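Local coordinates for phosphate-binding protein (PDB 5UB3) that probably works as a periplasmic ligand-sensing receptor of the phosphonate/phosphate-binding family, paired with a diguanylate cyclase partner in Xanthomonas citri, at residues K22-Y27 with K246-T251; G68-L73 with V213-T218; H80-T85 with A223-L228. One frame throughout, in Å; residues are numbered along the deposited sequence.

Interaction 1: residues K22-Y27 with K246-T251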
ATOM      1  N   LYS A  22      16.846   2.619  -5.587  0.50 21.53           N
ATOM      2  CA  LYS A  22      18.228   2.354  -6.008  0.50 23.15           C
ATOM      3  C   LYS A  22      19.221   2.509  -4.882  0.50 23.69           C
ATOM      4  O   LYS A  22      20.092   1.650  -4.712  0.50 24.11           O
ATOM      5  CB  LYS A  22      18.651   3.224  -7.197  0.50 24.56           C
ATOM      6  CG  LYS A  22      20.105   2.993  -7.633  0.50 25.29           C
ATOM      7  CD  LYS A  22      20.298   1.549  -8.094  0.50 24.75           C
ATOM      8  CE  LYS A  22      21.452   1.322  -9.077  0.50 25.02           C
ATOM      9  NZ  LYS A  22      21.406  -0.083  -9.587  0.50 23.38           N
ATOM     10  N   PRO A  23      19.112   3.594  -4.093  1.00 23.86           N
ATOM     11  CA  PRO A  23      20.076   3.712  -2.980  1.00 22.63           C
ATOM     12  C   PRO A  23      20.144   2.500  -2.038  1.00 24.81           C
ATOM     13  O   PRO A  23      21.244   2.032  -1.719  1.00 22.12           O
ATOM     14  CB  PRO A  23      19.607   4.952  -2.237  1.00 21.94           C
ATOM     15  CG  PRO A  23      18.900   5.766  -3.271  1.00 23.31           C
ATOM     16  CD  PRO A  23      18.179   4.754  -4.113  1.00 24.81           C
ATOM     17  N   LEU A  24      18.993   1.953  -1.615  1.00 23.26           N
ATOM     18  CA  LEU A  24      19.052   0.801  -0.701  1.00 22.14           C
ATOM     19  C   LEU A  24      19.534  -0.457  -1.426  1.00 21.30           C
ATOM     20  O   LEU A  24      20.270  -1.270  -0.825  1.00 21.13           O
ATOM     21  CB  LEU A  24      17.706   0.567  -0.015  1.00 22.07           C
ATOM     22  CG  LEU A  24      17.672  -0.585   0.978  1.00 23.15           C
ATOM     23  CD1 LEU A  24      18.647  -0.287   2.121  1.00 24.34           C
ATOM     24  CD2 LEU A  24      16.257  -0.861   1.499  1.00 21.99           C
ATOM     25  N   LEU A  25      19.150  -0.610  -2.695  1.00 19.49           N
ATOM     26  CA  LEU A  25      19.634  -1.724  -3.518  1.00 20.79           C
ATOM     27  C   LEU A  25      21.140  -1.654  -3.611  1.00 21.49           C
ATOM     28  O   LEU A  25      21.790  -2.653  -3.434  1.00 20.38           O
ATOM     29  CB  LEU A  25      19.032  -1.702  -4.901  1.00 21.09           C
ATOM     30  CG  LEU A  25      19.382  -2.845  -5.824  1.00 23.29           C
ATOM     31  CD1 LEU A  25      18.747  -4.167  -5.381  1.00 22.26           C
ATOM     32  CD2 LEU A  25      19.024  -2.479  -7.257  1.00 25.62           C
ATOM     33  N   ASP A  26      21.688  -0.461  -3.832  1.00 21.69           N
ATOM     34  CA  ASP A  26      23.165  -0.250  -3.849  1.00 23.27           C
ATOM     35  C   ASP A  26      23.838  -0.533  -2.528  1.00 22.87           C
ATOM     36  O   ASP A  26      24.941  -1.018  -2.520  1.00 24.81           O
ATOM     37  CB  ASP A  26      23.536   1.129  -4.336  1.00 22.93           C
ATOM     38  CG  ASP A  26      23.213   1.316  -5.814  1.00 25.26           C
ATOM     39  OD1 ASP A  26      22.835   0.344  -6.477  1.00 30.43           O
ATOM     40  OD2 ASP A  26      23.322   2.415  -6.320  1.00 28.44           O
ATOM     41  N   TYR A  27      23.149  -0.298  -1.438  1.00 24.45           N
ATOM     42  CA  TYR A  27      23.618  -0.720  -0.116  1.00 25.49           C
ATOM     43  C   TYR A  27      23.540  -2.259   0.059  1.00 25.88           C
ATOM     44  O   TYR A  27      24.494  -2.906   0.558  1.00 26.70           O
ATOM     45  CB  TYR A  27      22.819   0.023   0.951  1.00 26.21           C
ATOM     46  CG  TYR A  27      23.160  -0.422   2.321  1.00 26.95           C
ATOM     47  CD1 TYR A  27      22.489  -1.504   2.888  1.00 28.27           C
ATOM     48  CD2 TYR A  27      24.175   0.203   3.054  1.00 26.86           C
ATOM     49  CE1 TYR A  27      22.809  -1.957   4.151  1.00 29.27           C
ATOM     50  CE2 TYR A  27      24.483  -0.232   4.333  1.00 26.74           C
ATOM     51  CZ  TYR A  27      23.795  -1.309   4.872  1.00 26.34           C
ATOM     52  OH  TYR A  27      24.041  -1.809   6.119  1.00 29.18           O
ATOM     53  N   LYS A 246      16.161   6.530   4.176  1.00 26.95           N
ATOM     54  CA  LYS A 246      15.311   7.737   4.129  1.00 30.25           C
ATOM     55  C   LYS A 246      14.592   7.775   2.786  1.00 30.54           C
ATOM     56  O   LYS A 246      13.356   7.955   2.701  1.00 25.87           O
ATOM     57  CB  LYS A 246      16.175   8.994   4.408  1.00 34.92           C
ATOM     58  CG  LYS A 246      15.534  10.370   4.155  1.00 42.82           C
ATOM     59  CD  LYS A 246      14.145  10.541   4.777  1.00 48.64           C
ATOM     60  CE  LYS A 246      14.189  10.734   6.299  1.00 56.40           C
ATOM     61  NZ  LYS A 246      14.582  12.101   6.726  1.00 61.25           N
ATOM     62  N   ARG A 247      15.372   7.499   1.747  1.00 28.62           N
ATOM     63  CA  ARG A 247      14.875   7.469   0.371  1.00 29.09           C
ATOM     64  C   ARG A 247      13.867   6.309   0.139  1.00 25.25           C
ATOM     65  O   ARG A 247      12.951   6.387  -0.697  1.00 19.47           O
ATOM     66  CB  ARG A 247      16.083   7.269  -0.560  1.00 33.90           C
ATOM     67  CG  ARG A 247      17.153   8.388  -0.557  1.00 37.88           C
ATOM     68  CD  ARG A 247      16.898   9.603  -1.438  1.00 42.76           C
ATOM     69  NE  ARG A 247      15.795   9.462  -2.381  1.00 47.82           N
ATOM     70  CZ  ARG A 247      15.310  10.452  -3.139  1.00 53.71           C
ATOM     71  NH1 ARG A 247      14.282  10.210  -3.951  1.00 48.82           N
ATOM     72  NH2 ARG A 247      15.857  11.665  -3.116  1.00 53.21           N
ATOM     73  N   PHE A 248      14.079   5.221   0.891  1.00 21.01           N
ATOM     74  CA  PHE A 248      13.274   4.027   0.814  1.00 20.27           C
ATOM     75  C   PHE A 248      11.982   4.216   1.632  1.00 19.45           C
ATOM     76  O   PHE A 248      11.755   3.511   2.593  1.00 21.17           O
ATOM     77  CB  PHE A 248      14.120   2.842   1.304  1.00 21.27           C
ATOM     78  CG  PHE A 248      13.619   1.484   0.908  1.00 20.44           C
ATOM     79  CD1 PHE A 248      13.656   1.077  -0.392  1.00 21.64           C
ATOM     80  CD2 PHE A 248      13.203   0.577   1.856  1.00 20.00           C
ATOM     81  CE1 PHE A 248      13.276  -0.207  -0.743  1.00 21.30           C
ATOM     82  CE2 PHE A 248      12.824  -0.713   1.522  1.00 17.59           C
ATOM     83  CZ  PHE A 248      12.818  -1.087   0.214  1.00 18.76           C
ATOM     84  N   PHE A 249      11.132   5.138   1.198  1.00 22.64           N
ATOM     85  CA  PHE A 249       9.804   5.406   1.810  1.00 25.25           C
ATOM     86  C   PHE A 249       9.927   5.731   3.277  1.00 24.96           C
ATOM     87  O   PHE A 249       9.041   5.403   4.090  1.00 20.34           O
ATOM     88  CB  PHE A 249       8.934   4.191   1.599  1.00 28.81           C
ATOM     89  CG  PHE A 249       9.088   3.626   0.228  1.00 33.60           C
ATOM     90  CD1 PHE A 249       8.738   4.398  -0.867  1.00 37.48           C
ATOM     91  CD2 PHE A 249       9.697   2.391   0.017  1.00 33.77           C
ATOM     92  CE1 PHE A 249       8.940   3.931  -2.157  1.00 41.37           C
ATOM     93  CE2 PHE A 249       9.872   1.899  -1.263  1.00 37.54           C
ATOM     94  CZ  PHE A 249       9.484   2.667  -2.359  1.00 40.12           C
ATOM     95  N   ASP A 250      11.051   6.360   3.595  1.00 21.05           N
ATOM     96  CA  ASP A 250      11.400   6.751   4.964  1.00 22.16           C
ATOM     97  C   ASP A 250      11.331   5.575   5.875  1.00 20.59           C
ATOM     98  O   ASP A 250      10.657   5.584   6.891  1.00 22.19           O
ATOM     99  CB  ASP A 250      10.527   7.900   5.425  1.00 22.94           C
ATOM    100  CG  ASP A 250      11.023   8.532   6.726  1.00 24.62           C
ATOM    101  OD1 ASP A 250      12.199   8.491   7.064  1.00 25.27           O
ATOM    102  OD2 ASP A 250      10.195   9.036   7.444  1.00 28.35           O
ATOM    103  N   THR A 251      12.010   4.513   5.495  1.00 19.66           N
ATOM    104  CA  THR A 251      11.985   3.299   6.339  1.00 19.25           C
ATOM    105  C   THR A 251      12.816   3.547   7.596  1.00 19.15           C
ATOM    106  O   THR A 251      13.933   3.993   7.523  1.00 19.48           O
ATOM    107  CB  THR A 251      12.465   2.073   5.566  1.00 20.65           C
ATOM    108  OG1 THR A 251      11.537   1.836   4.474  1.00 18.22           O
ATOM    109  CG2 THR A 251      12.575   0.861   6.482  1.00 19.62           C
TER
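Leu-24 sets one methyl squarely on the ring of Phe-248, and this CH-pi contact carries the meeting of helix 14-28 with the end of helix 242-247. Followed outward, Leu-24 begins with CB, which grazes the near rim of the ring at Phe-248 CD1, 4.1 Å off. CG then swings away from the backbone N (chi1 -179°), and chi2 turns CD2 over the aromatic face. There CD2 lies 3.3 Å from the ring centroid and only 10° off the ring normal, so it touches all six carbons; Phe-248 CD2 and CE2 come closest, both 3.4 Å from Leu-24 CD2. Leu-24 thus covers the centre of one face, while Phe-249 CE2 lies toward the rim of the other.

Beside this pair, Pro-23 CG and Arg-247 CG meet at 4.2 Å, a looser aliphatic touch near the surface. Phe-248 is the first residue past the helix and the centre of an inverse gamma turn, and Phe-248 O accepts a short hydrogen bond, 2.5 Å, from Thr-251 OG1. That bond ties the turn to the start of strand 251-255.

Among the neighbours, Leu-21 of helix 14-28 also reaches Phe-248, Leu-245 of helix 242-247 reaches Leu-24, and Trp-62 of strand 62-66 touches both Leu-24 and Phe-248.

Interaction 2: residues G68-L73 with V213-T218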
ATOM      1  N   GLY A  68      -1.682  -4.544   2.309  1.00 14.91           N
ATOM      2  CA  GLY A  68      -2.728  -5.002   1.427  1.00 15.27           C
ATOM      3  C   GLY A  68      -2.219  -5.472   0.064  1.00 14.32           C
ATOM      4  O   GLY A  68      -2.549  -6.566  -0.377  1.00 14.85           O
ATOM      5  N   ALA A  69      -1.470  -4.625  -0.639  1.00 14.65           N
ATOM      6  CA  ALA A  69      -0.807  -4.995  -1.894  1.00 15.74           C
ATOM      7  C   ALA A  69      -0.001  -6.217  -1.712  1.00 15.39           C
ATOM      8  O   ALA A  69       0.068  -7.121  -2.566  1.00 15.80           O
ATOM      9  CB  ALA A  69       0.077  -3.858  -2.392  1.00 15.57           C
ATOM     10  N   ALA A  70       0.664  -6.261  -0.577  1.00 17.20           N
ATOM     11  CA  ALA A  70       1.495  -7.439  -0.278  1.00 16.15           C
ATOM     12  C   ALA A  70       0.666  -8.702  -0.272  1.00 16.39           C
ATOM     13  O   ALA A  70       1.090  -9.720  -0.786  1.00 15.82           O
ATOM     14  CB  ALA A  70       2.224  -7.274   1.048  1.00 15.12           C
ATOM     15  N   MET A  71      -0.506  -8.621   0.350  1.00 16.69           N
ATOM     16  CA  MET A  71      -1.369  -9.761   0.433  1.00 17.57           C
ATOM     17  C   MET A  71      -1.942 -10.115  -0.927  1.00 16.26           C
ATOM     18  O   MET A  71      -2.118 -11.296  -1.188  1.00 15.04           O
ATOM     19  CB  MET A  71      -2.447  -9.589   1.522  1.00 17.40           C
ATOM     20  CG  MET A  71      -1.843  -9.477   2.918  1.00 17.83           C
ATOM     21  SD  MET A  71      -0.885 -10.904   3.394  1.00 20.27           S
ATOM     22  CE  MET A  71       0.836 -10.452   3.005  1.00 20.70           C
ATOM     23  N   LEU A  72      -2.186  -9.117  -1.804  1.00 15.26           N
ATOM     24  CA  LEU A  72      -2.560  -9.454  -3.182  1.00 16.91           C
ATOM     25  C   LEU A  72      -1.489 -10.350  -3.796  1.00 16.45           C
ATOM     26  O   LEU A  72      -1.793 -11.351  -4.481  1.00 18.44           O
ATOM     27  CB  LEU A  72      -2.712  -8.216  -4.067  1.00 15.80           C
ATOM     28  CG  LEU A  72      -3.850  -7.316  -3.666  1.00 16.31           C
ATOM     29  CD1 LEU A  72      -3.800  -6.037  -4.492  1.00 16.62           C
ATOM     30  CD2 LEU A  72      -5.159  -7.998  -3.902  1.00 17.69           C
ATOM     31  N   LEU A  73      -0.235  -9.990  -3.563  1.00 16.37           N
ATOM     32  CA  LEU A  73       0.853 -10.769  -4.135  1.00 16.92           C
ATOM     33  C   LEU A  73       0.920 -12.158  -3.502  1.00 19.61           C
ATOM     34  O   LEU A  73       1.022 -13.152  -4.222  1.00 23.76           O
ATOM     35  CB  LEU A  73       2.177 -10.065  -4.000  1.00 17.02           C
ATOM     36  CG  LEU A  73       2.294  -8.660  -4.574  1.00 17.96           C
ATOM     37  CD1 LEU A  73       3.609  -8.017  -4.159  1.00 17.54           C
ATOM     38  CD2 LEU A  73       2.127  -8.693  -6.081  1.00 17.29           C
ATOM     39  N   VAL A 213       5.577  -4.148   4.473  1.00 16.65           N
ATOM     40  CA  VAL A 213       6.213  -5.452   4.614  1.00 14.37           C
ATOM     41  C   VAL A 213       7.127  -5.621   3.425  1.00 15.06           C
ATOM     42  O   VAL A 213       6.808  -5.237   2.290  1.00 15.18           O
ATOM     43  CB  VAL A 213       5.164  -6.576   4.697  1.00 16.17           C
ATOM     44  CG1 VAL A 213       4.236  -6.564   3.534  1.00 15.98           C
ATOM     45  CG2 VAL A 213       5.762  -7.973   4.832  1.00 14.55           C
ATOM     46  N   GLU A 214       8.279  -6.229   3.673  1.00 14.11           N
ATOM     47  CA  GLU A 214       9.164  -6.684   2.617  1.00 16.20           C
ATOM     48  C   GLU A 214       8.722  -8.074   2.195  1.00 16.25           C
ATOM     49  O   GLU A 214       8.602  -8.993   3.024  1.00 16.97           O
ATOM     50  CB  GLU A 214      10.627  -6.727   3.167  1.00 16.34           C
ATOM     51  CG  GLU A 214      11.055  -5.393   3.759  1.00 15.57           C
ATOM     52  CD  GLU A 214      10.817  -4.262   2.784  1.00 17.44           C
ATOM     53  OE1 GLU A 214      11.368  -4.371   1.682  1.00 15.48           O
ATOM     54  OE2 GLU A 214      10.079  -3.291   3.110  1.00 16.94           O
ATOM     55  N   MET A 215       8.523  -8.261   0.902  1.00 16.09           N
ATOM     56  CA  MET A 215       8.138  -9.542   0.370  1.00 14.88           C
ATOM     57  C   MET A 215       9.214 -10.031  -0.558  1.00 16.98           C
ATOM     58  O   MET A 215       9.872  -9.243  -1.255  1.00 19.03           O
ATOM     59  CB  MET A 215       6.851  -9.478  -0.417  1.00 14.76           C
ATOM     60  CG  MET A 215       5.677  -8.819   0.278  1.00 15.38           C
ATOM     61  SD  MET A 215       4.927  -9.872   1.553  1.00 14.37           S
ATOM     62  CE  MET A 215       4.075 -11.074   0.588  1.00 15.56           C
ATOM     63  N   VAL A 216       9.382 -11.341  -0.578  1.00 16.24           N
ATOM     64  CA  VAL A 216      10.274 -11.952  -1.548  1.00 16.87           C
ATOM     65  C   VAL A 216       9.557 -12.998  -2.305  1.00 18.73           C
ATOM     66  O   VAL A 216       8.612 -13.663  -1.822  1.00 18.88           O
ATOM     67  CB  VAL A 216      11.563 -12.552  -0.963  1.00 17.50           C
ATOM     68  CG1 VAL A 216      12.464 -11.460  -0.401  1.00 17.15           C
ATOM     69  CG2 VAL A 216      11.258 -13.660   0.030  1.00 17.93           C
ATOM     70  N   ARG A 217      10.048 -13.221  -3.510  1.00 19.73           N
ATOM     71  CA  ARG A 217       9.358 -14.095  -4.392  1.00 19.32           C
ATOM     72  C   ARG A 217       9.403 -15.534  -3.924  1.00 19.22           C
ATOM     73  O   ARG A 217      10.388 -16.022  -3.388  1.00 17.09           O
ATOM     74  CB  ARG A 217       9.897 -14.004  -5.795  1.00 20.34           C
ATOM     75  CG  ARG A 217      11.276 -14.575  -5.988  1.00 20.27           C
ATOM     76  CD  ARG A 217      11.534 -14.637  -7.471  1.00 21.39           C
ATOM     77  NE  ARG A 217      12.881 -15.086  -7.691  1.00 22.97           N
ATOM     78  CZ  ARG A 217      13.255 -16.364  -7.783  1.00 25.37           C
ATOM     79  NH1 ARG A 217      12.401 -17.378  -7.676  1.00 26.09           N
ATOM     80  NH2 ARG A 217      14.525 -16.625  -7.972  1.00 30.65           N
ATOM     81  N   THR A 218       8.304 -16.200  -4.265  1.00 21.94           N
ATOM     82  CA  THR A 218       8.211 -17.647  -4.250  1.00 24.40           C
ATOM     83  C   THR A 218       9.401 -18.214  -4.964  1.00 23.16           C
ATOM     84  O   THR A 218       9.769 -17.773  -6.089  1.00 25.63           O
ATOM     85  CB  THR A 218       6.988 -18.075  -5.023  1.00 25.61           C
ATOM     86  OG1 THR A 218       5.822 -17.496  -4.442  1.00 24.74           O
ATOM     87  CG2 THR A 218       6.863 -19.661  -5.103  1.00 28.44           C
TER
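Ala-70 presses its CB between two side chains of the strand, Val-213 and Met-215, where helix 67-75 lies against strand 209-217. The tightest point is Ala-70 CB to Val-213 CG1 at 3.3 Å, closer than carbons usually pack. Val-213 meets it with the branch that sits between its own backbone N and carbonyl carbon (chi1 55°), while CG2 takes the position opposite the N.

Met-215 is folded rather than stretched: bends at chi2 (-75°) and chi3 lay CG and SD along the alanine methyl. Its SD rests 3.8 Å from Ala-70 CB, and the terminal CE curls on to lie 3.6 Å from Ala-70 O. Met-71 starts out pointing away from the strand, yet its own bends at chi2 and chi3 bring CE back to 4.1 Å from Met-215 CE, the two thioether chains crossing roughly at right angles.

Helix and strand run nearly parallel here, 17° apart with axes 9.2 Å from each other, a spacing that the small alanine suits. Around this buried seam of apolar side chains, Met-71 also packs on Leu-265 and Ser-269 of helix 259-277, Leu-73 reaches helix 48-56, and Val-213 and Met-215 both touch Pro-81 of strand 79-87.

Interaction 3: residues H80-T85 with A223-L228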
ATOM      1  N   HIS A  80       6.099 -14.085  -0.403  1.00 17.46           N
ATOM      2  CA  HIS A  80       5.827 -14.321   1.018  1.00 17.43           C
ATOM      3  C   HIS A  80       6.573 -13.287   1.838  1.00 16.21           C
ATOM      4  O   HIS A  80       7.573 -12.747   1.370  1.00 15.98           O
ATOM      5  CB  HIS A  80       6.198 -15.760   1.429  1.00 17.47           C
ATOM      6  CG  HIS A  80       7.622 -16.107   1.126  1.00 18.51           C
ATOM      7  ND1 HIS A  80       8.021 -16.534  -0.119  1.00 19.55           N
ATOM      8  CD2 HIS A  80       8.727 -16.116   1.897  1.00 18.11           C
ATOM      9  CE1 HIS A  80       9.328 -16.730  -0.128  1.00 18.85           C
ATOM     10  NE2 HIS A  80       9.778 -16.500   1.084  1.00 19.70           N
ATOM     11  N   PRO A  81       6.119 -13.025   3.063  1.00 16.49           N
ATOM     12  CA  PRO A  81       6.766 -11.985   3.856  1.00 16.54           C
ATOM     13  C   PRO A  81       8.191 -12.308   4.305  1.00 17.39           C
ATOM     14  O   PRO A  81       8.462 -13.443   4.656  1.00 15.92           O
ATOM     15  CB  PRO A  81       5.828 -11.841   5.071  1.00 16.79           C
ATOM     16  CG  PRO A  81       4.513 -12.425   4.636  1.00 16.90           C
ATOM     17  CD  PRO A  81       4.819 -13.462   3.634  1.00 17.00           C
ATOM     18  N   LEU A  82       9.075 -11.323   4.268  1.00 18.10           N
ATOM     19  CA  LEU A  82      10.436 -11.445   4.723  1.00 17.32           C
ATOM     20  C   LEU A  82      10.590 -10.758   6.072  1.00 19.03           C
ATOM     21  O   LEU A  82      11.136 -11.360   7.000  1.00 19.82           O
ATOM     22  CB  LEU A  82      11.354 -10.729   3.751  1.00 17.91           C
ATOM     23  CG  LEU A  82      12.853 -10.823   4.057  1.00 19.41           C
ATOM     24  CD1 LEU A  82      13.370 -12.101   3.495  1.00 22.68           C
ATOM     25  CD2 LEU A  82      13.572  -9.646   3.439  1.00 21.44           C
ATOM     26  N   LEU A  83      10.166  -9.491   6.135  1.00 17.50           N
ATOM     27  CA  LEU A  83      10.329  -8.588   7.284  1.00 18.00           C
ATOM     28  C   LEU A  83       9.133  -7.679   7.366  1.00 17.75           C
ATOM     29  O   LEU A  83       8.565  -7.346   6.341  1.00 19.46           O
ATOM     30  CB  LEU A  83      11.579  -7.693   7.140  1.00 17.82           C
ATOM     31  CG  LEU A  83      12.923  -8.374   7.324  1.00 19.67           C
ATOM     32  CD1 LEU A  83      14.068  -7.464   6.942  1.00 19.22           C
ATOM     33  CD2 LEU A  83      13.038  -8.915   8.744  1.00 21.45           C
ATOM     34  N   MET A  84       8.688  -7.321   8.561  1.00 16.84           N
ATOM     35  CA  MET A  84       7.717  -6.248   8.726  1.00 16.84           C
ATOM     36  C   MET A  84       8.483  -4.940   8.695  1.00 17.52           C
ATOM     37  O   MET A  84       9.596  -4.856   9.181  1.00 19.22           O
ATOM     38  CB  MET A  84       6.907  -6.365  10.032  1.00 15.31           C
ATOM     39  CG  MET A  84       6.156  -7.647  10.172  1.00 16.05           C
ATOM     40  SD  MET A  84       5.019  -8.031   8.837  1.00 17.37           S
ATOM     41  CE  MET A  84       3.903  -6.607   8.968  1.00 19.72           C
ATOM     42  N   THR A  85       7.887  -3.928   8.083  1.00 16.99           N
ATOM     43  CA  THR A  85       8.553  -2.692   7.764  1.00 16.55           C
ATOM     44  C   THR A  85       7.862  -1.542   8.458  1.00 18.30           C
ATOM     45  O   THR A  85       6.623  -1.424   8.434  1.00 16.75           O
ATOM     46  CB  THR A  85       8.628  -2.478   6.236  1.00 17.87           C
ATOM     47  OG1 THR A  85       9.196  -3.662   5.682  1.00 17.70           O
ATOM     48  CG2 THR A  85       9.413  -1.264   5.832  1.00 16.83           C
ATOM     49  N   ALA A 223      19.136 -19.322   0.830  1.00 25.18           N
ATOM     50  CA  ALA A 223      20.348 -18.596   1.345  1.00 25.41           C
ATOM     51  C   ALA A 223      20.301 -17.080   0.994  1.00 23.09           C
ATOM     52  O   ALA A 223      20.719 -16.205   1.754  1.00 23.18           O
ATOM     53  CB  ALA A 223      21.617 -19.223   0.825  1.00 24.21           C
ATOM     54  N   VAL A 224      19.735 -16.782  -0.152  1.00 21.69           N
ATOM     55  CA  VAL A 224      19.571 -15.384  -0.569  1.00 21.32           C
ATOM     56  C   VAL A 224      18.542 -14.756   0.337  1.00 19.95           C
ATOM     57  O   VAL A 224      18.758 -13.684   0.847  1.00 21.32           O
ATOM     58  CB  VAL A 224      19.205 -15.283  -2.060  1.00 20.58           C
ATOM     59  CG1 VAL A 224      18.904 -13.857  -2.487  1.00 20.58           C
ATOM     60  CG2 VAL A 224      20.362 -15.808  -2.901  1.00 23.74           C
ATOM     61  N   GLU A 225      17.439 -15.467   0.535  1.00 21.12           N
ATOM     62  CA  GLU A 225      16.393 -14.996   1.405  1.00 21.01           C
ATOM     63  C   GLU A 225      16.920 -14.689   2.813  1.00 19.16           C
ATOM     64  O   GLU A 225      16.665 -13.634   3.368  1.00 16.91           O
ATOM     65  CB  GLU A 225      15.215 -15.956   1.440  1.00 20.05           C
ATOM     66  CG  GLU A 225      14.168 -15.474   2.420  1.00 20.48           C
ATOM     67  CD  GLU A 225      12.849 -16.173   2.333  1.00 20.93           C
ATOM     68  OE1 GLU A 225      12.509 -16.791   1.344  1.00 23.92           O
ATOM     69  OE2 GLU A 225      12.136 -16.127   3.305  1.00 22.35           O
ATOM     70  N   GLN A 226      17.662 -15.635   3.370  1.00 20.50           N
ATOM     71  CA  GLN A 226      18.148 -15.530   4.728  1.00 24.35           C
ATOM     72  C   GLN A 226      19.107 -14.362   4.903  1.00 22.77           C
ATOM     73  O   GLN A 226      19.064 -13.628   5.901  1.00 20.69           O
ATOM     74  CB  GLN A 226      18.756 -16.893   5.121  1.00 29.65           C
ATOM     75  CG  GLN A 226      19.589 -16.923   6.390  1.00 34.51           C
ATOM     76  CD  GLN A 226      20.145 -18.340   6.596  1.00 40.41           C
ATOM     77  OE1 GLN A 226      21.093 -18.768   5.905  1.00 48.10           O
ATOM     78  NE2 GLN A 226      19.523 -19.092   7.508  1.00 42.78           N
ATOM     79  N   ARG A 227      19.943 -14.164   3.887  1.00 22.76           N
ATOM     80  CA  ARG A 227      20.973 -13.150   3.954  1.00 21.12           C
ATOM     81  C   ARG A 227      20.345 -11.782   3.716  1.00 19.86           C
ATOM     82  O   ARG A 227      20.712 -10.822   4.364  1.00 17.99           O
ATOM     83  CB  ARG A 227      22.028 -13.433   2.876  1.00 22.49           C
ATOM     84  CG  ARG A 227      23.112 -12.387   2.767  1.00 22.91           C
ATOM     85  CD  ARG A 227      24.004 -12.350   4.025  1.00 23.96           C
ATOM     86  NE  ARG A 227      24.852 -11.151   3.980  1.00 24.13           N
ATOM     87  CZ  ARG A 227      25.414 -10.547   5.039  1.00 26.95           C
ATOM     88  NH1 ARG A 227      25.230 -11.013   6.286  1.00 26.74           N
ATOM     89  NH2 ARG A 227      26.156  -9.452   4.847  1.00 25.48           N
ATOM     90  N   LEU A 228      19.408 -11.706   2.773  1.00 17.96           N
ATOM     91  CA  LEU A 228      18.653 -10.452   2.591  1.00 18.26           C
ATOM     92  C   LEU A 228      18.045  -9.948   3.908  1.00 17.93           C
ATOM     93  O   LEU A 228      18.155  -8.761   4.225  1.00 18.44           O
ATOM     94  CB  LEU A 228      17.522 -10.596   1.582  1.00 16.81           C
ATOM     95  CG  LEU A 228      16.775  -9.319   1.173  1.00 16.85           C
ATOM     96  CD1 LEU A 228      17.674  -8.173   0.687  1.00 16.71           C
ATOM     97  CD2 LEU A 228      15.790  -9.693   0.078  1.00 17.95           C
TER
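His-80 and Glu-225 come from opposite directions, the carboxylate at the ring's edge, and join strand 79-87 to helix 222-235 through a hydrogen bond. His-80 NE2 donates to Glu-225 OE1 at 2.8 Å, with an N-H...O angle of 162°. The acceptor lies almost exactly in the imidazole plane, but the ring stands 35° to the carboxylate, and OE1 is met on its syn side, tilted out of the carboxylate plane. Glu-225 reaches across with an extended chain, its CG opposite the backbone N (chi1 177°).

Leu-82 makes the close-packed half. Its two methyls divide the work: CD1 lies against the aliphatic stem of the glutamate, 3.6 Å from Glu-225 CG and equally near Glu-225 O, and CD2 faces Leu-228, 3.9 Å from Leu-228 CG. The two leucines cross at about a right angle and both are buried; Val-216 of strand 209-217 touches Leu-228 as well as Glu-225 and His-80, and Leu-232 flanks Leu-82. The polar half is more open, since His-80 and Glu-225 each keep some exposure to solvent. Leu-82 and Leu-83 both face Glu-214 in a classic beta bulge.

The carboxylate has a second partner in Arg-229, which forms a salt bridge with Glu-225 OE2 and also donates from NE to Leu-82 O. Placed between a histidine N-H and a guanidinium, Glu-225 is probably ionised; it may stabilise a proton on NE2 of His-80, an effect the Arg-229 salt bridge would partly offset. A partly exposed group of histidine, glutamate and arginine thus borders the buried packing of Leu-82 on Leu-228.

Strands 209-217 and 79-87 pair side by side, so interactions 2 and 3, whose centres are 11 Å apart, share one sheet. Glu-214 joins them: Glu-214 O lies 2.7 Å from Leu-82 N, and Glu-214 OE2 is equally close to Thr-85 OG1, both probable hydrogen bonds. The same glutamate touches interaction 1, with Glu-214 OE1 3.9 Å from Phe-248 CZ, while Thr-251 CG2 meets Thr-85 CG2 at 3.9 Å. Interaction 1 lies about 18 Å from interaction 2 and 16 Å from interaction 3, centre to centre, and closes a chain loop that encloses both. Interactions 2 and 3 pack helices against the sheet, while interaction 1 joins helix 14-28 to the turn after helix 242-247.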